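Local coordinates for ATP-dependent zinc metalloprotease FtsH (Thermotoga maritima, PDB 4M8A), which acts as a membrane-bound, ATP-dependent zinc metalloprotease that degrades cytoplasmic and membrane proteins and is likely to serve quality control of integral membrane proteins, at the interface of chains A and B. Numbering follows the deposited sequence. Chains: chain A/B, ATP-dependent zinc metalloprotease FtsH.

The interface of chains A and B. Residues chain A 9-10, 13, 50; chain B 58-59, 62, 68.
A:Tyr9 meets B:Glu59 tip to tip: its phenol OH donates a 2.8 Å hydrogen bond to the carboxylate oxygen OE2 of B:Glu59, which accepts through its syn lone pair. OE2 lies in the plane of the phenol ring, while the carboxylate itself is turned 73° from that plane; a bend at chi2 swings the B:Glu59 carboxylate off helix 55-63 towards the hydroxyl. The two aromatic rings form the tightly packed part. Within chain A, the indole NE1 of A:Trp50 lies 3.3 Å above the A:Tyr9 ring plane, over the centre, and CG2 of A:Val13 covers the rim of the opposite face, which should limit the ring's rotation. From chain B, B:Ile58 serves both aromatics: CG2 touches CE2 of A:Tyr9 at 3.8 Å, and CD1 sits over the pyrrole face of A:Trp50, 3.5 Å from CG. B:Val62 CG2 packs against ring atom CD2 of A:Tyr9. A phenylalanine in place of A:Tyr9 would probably leave the B:Glu59 carboxylate without its phenol donor and free to turn.

Two flanking contacts are looser. A:Val13 and B:Val62 meet through their CG1 methyls at 3.9 Å, and CZ2 of the A:Trp50 benzo ring comes within 3.9 Å of CG1 of B:Val68, which lies off the ring plane beyond its rim, on the same side as CD1 of B:Ile58. A separate polar tie is made by OG1 of A:Thr10, near the start of helix 9-17 of chain A, which accepts a hydrogen bond from the backbone N of B:Val68 (2.8 Å, 142° at H); a chi1 of -62° places OG1 beside its own backbone N. The patch thus joins one periplasmic domain to helix 55-63 and the last strand of its neighbour within the deposited hexamer, a contact that may help hold the periplasmic part of FtsH together.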
ATOM      1  N   TYR A   9       1.553  -8.261  15.245  1.00  8.24           N
ATOM      2  CA  TYR A   9       1.930  -6.927  14.793  1.00  8.09           C
ATOM      3  C   TYR A   9       0.896  -6.428  13.767  1.00  8.76           C
ATOM      4  O   TYR A   9       0.512  -5.252  13.788  1.00  9.36           O
ATOM      5  CB  TYR A   9       3.364  -6.912  14.232  1.00  8.79           C
ATOM      6  CG  TYR A   9       3.796  -5.527  13.832  1.00  8.87           C
ATOM      7  CD1 TYR A   9       4.039  -4.560  14.800  1.00  9.44           C
ATOM      8  CD2 TYR A   9       3.913  -5.161  12.486  1.00  9.99           C
ATOM      9  CE1 TYR A   9       4.396  -3.281  14.453  1.00 11.69           C
ATOM     10  CE2 TYR A   9       4.278  -3.861  12.129  1.00 10.74           C
ATOM     11  CZ  TYR A   9       4.522  -2.930  13.130  1.00 10.93           C
ATOM     12  OH  TYR A   9       4.872  -1.628  12.843  1.00 14.51           O
ATOM     13  N   THR A  10       0.436  -7.311  12.877  1.00  7.94           N
ATOM     14  CA  THR A  10      -0.580  -6.912  11.897  1.00  8.99           C
ATOM     15  C   THR A  10      -1.861  -6.398  12.566  1.00  8.82           C
ATOM     16  O   THR A  10      -2.395  -5.346  12.204  1.00  9.23           O
ATOM     17  CB  THR A  10      -0.937  -8.090  10.988  1.00  9.27           C
ATOM     18  OG1 THR A  10       0.246  -8.471  10.286  1.00 11.89           O
ATOM     19  CG2 THR A  10      -2.056  -7.692   9.992  1.00 11.23           C
ATOM     20  N   VAL A  13      -1.296  -3.001  14.174  1.00  8.46           N
ATOM     21  CA  VAL A  13      -1.297  -1.891  13.227  1.00  8.57           C
ATOM     22  C   VAL A  13      -2.728  -1.599  12.763  1.00  7.47           C
ATOM     23  O   VAL A  13      -3.119  -0.434  12.647  1.00  9.59           O
ATOM     24  CB  VAL A  13      -0.367  -2.166  12.024  1.00  9.15           C
ATOM     25  CG1 VAL A  13      -0.544  -1.097  10.948  1.00 10.03           C
ATOM     26  CG2 VAL A  13       1.089  -2.233  12.477  1.00 10.36           C
ATOM     27  N   TRP A  50      11.296  -4.969  15.698  1.00 12.30           N
ATOM     28  CA  TRP A  50      11.475  -3.993  14.628  1.00 12.47           C
ATOM     29  C   TRP A  50      10.804  -2.657  14.938  1.00 13.33           C
ATOM     30  O   TRP A  50      11.117  -1.633  14.319  1.00 15.28           O
ATOM     31  CB  TRP A  50      10.925  -4.558  13.315  1.00 11.36           C
ATOM     32  CG  TRP A  50       9.527  -5.094  13.411  1.00  9.89           C
ATOM     33  CD1 TRP A  50       8.355  -4.396  13.234  1.00 12.31           C
ATOM     34  CD2 TRP A  50       9.145  -6.452  13.697  1.00  9.74           C
ATOM     35  NE1 TRP A  50       7.278  -5.233  13.393  1.00 10.94           N
ATOM     36  CE2 TRP A  50       7.732  -6.500  13.675  1.00 10.87           C
ATOM     37  CE3 TRP A  50       9.860  -7.631  13.995  1.00 12.17           C
ATOM     38  CZ2 TRP A  50       7.013  -7.685  13.914  1.00 11.04           C
ATOM     39  CZ3 TRP A  50       9.143  -8.813  14.220  1.00 12.80           C
ATOM     40  CH2 TRP A  50       7.732  -8.825  14.193  1.00 11.64           C
TER
ATOM     41  N   ILE B  58       8.216  -5.508   6.149  1.00 13.22           N
ATOM     42  CA  ILE B  58       7.215  -5.697   7.194  1.00 12.87           C
ATOM     43  C   ILE B  58       5.941  -4.906   6.925  1.00 15.18           C
ATOM     44  O   ILE B  58       4.843  -5.441   7.034  1.00 15.02           O
ATOM     45  CB  ILE B  58       7.808  -5.393   8.592  1.00 12.35           C
ATOM     46  CG1 ILE B  58       8.886  -6.446   8.893  1.00 14.86           C
ATOM     47  CG2 ILE B  58       6.725  -5.415   9.658  1.00 15.27           C
ATOM     48  CD1 ILE B  58       9.831  -6.112  10.043  1.00 18.24           C
ATOM     49  N   GLU B  59       6.060  -3.644   6.557  1.00 18.63           N
ATOM     50  CA  GLU B  59       4.832  -2.901   6.345  1.00 20.67           C
ATOM     51  C   GLU B  59       4.126  -3.371   5.074  1.00 24.66           C
ATOM     52  O   GLU B  59       2.900  -3.331   5.003  1.00 24.08           O
ATOM     53  CB  GLU B  59       5.058  -1.386   6.402  1.00 24.41           C
ATOM     54  CG  GLU B  59       5.619  -0.883   7.745  1.00 24.87           C
ATOM     55  CD  GLU B  59       4.717  -1.153   8.957  1.00 31.22           C
ATOM     56  OE1 GLU B  59       3.471  -1.153   8.822  1.00 32.91           O
ATOM     57  OE2 GLU B  59       5.265  -1.334  10.067  1.00 26.75           O
ATOM     58  N   VAL B  62       2.137  -6.330   6.197  1.00 13.33           N
ATOM     59  CA  VAL B  62       0.974  -5.858   6.950  1.00 15.68           C
ATOM     60  C   VAL B  62      -0.099  -5.249   6.039  1.00 17.47           C
ATOM     61  O   VAL B  62      -1.305  -5.497   6.206  1.00 17.53           O
ATOM     62  CB  VAL B  62       1.387  -4.853   8.064  1.00 14.23           C
ATOM     63  CG1 VAL B  62       0.152  -4.213   8.715  1.00 14.40           C
ATOM     64  CG2 VAL B  62       2.245  -5.548   9.105  1.00 14.60           C
ATOM     65  N   VAL B  68       1.585 -10.858  10.664  1.00  8.62           N
ATOM     66  CA  VAL B  68       3.005 -10.808  11.000  1.00  8.90           C
ATOM     67  C   VAL B  68       3.137 -10.888  12.512  1.00  8.86           C
ATOM     68  O   VAL B  68       2.526 -10.093  13.235  1.00  9.97           O
ATOM     69  CB  VAL B  68       3.651  -9.503  10.503  1.00  9.06           C
ATOM     70  CG1 VAL B  68       5.106  -9.421  10.960  1.00 11.95           C
ATOM     71  CG2 VAL B  68       3.521  -9.402   8.986  1.00 13.08           C
TER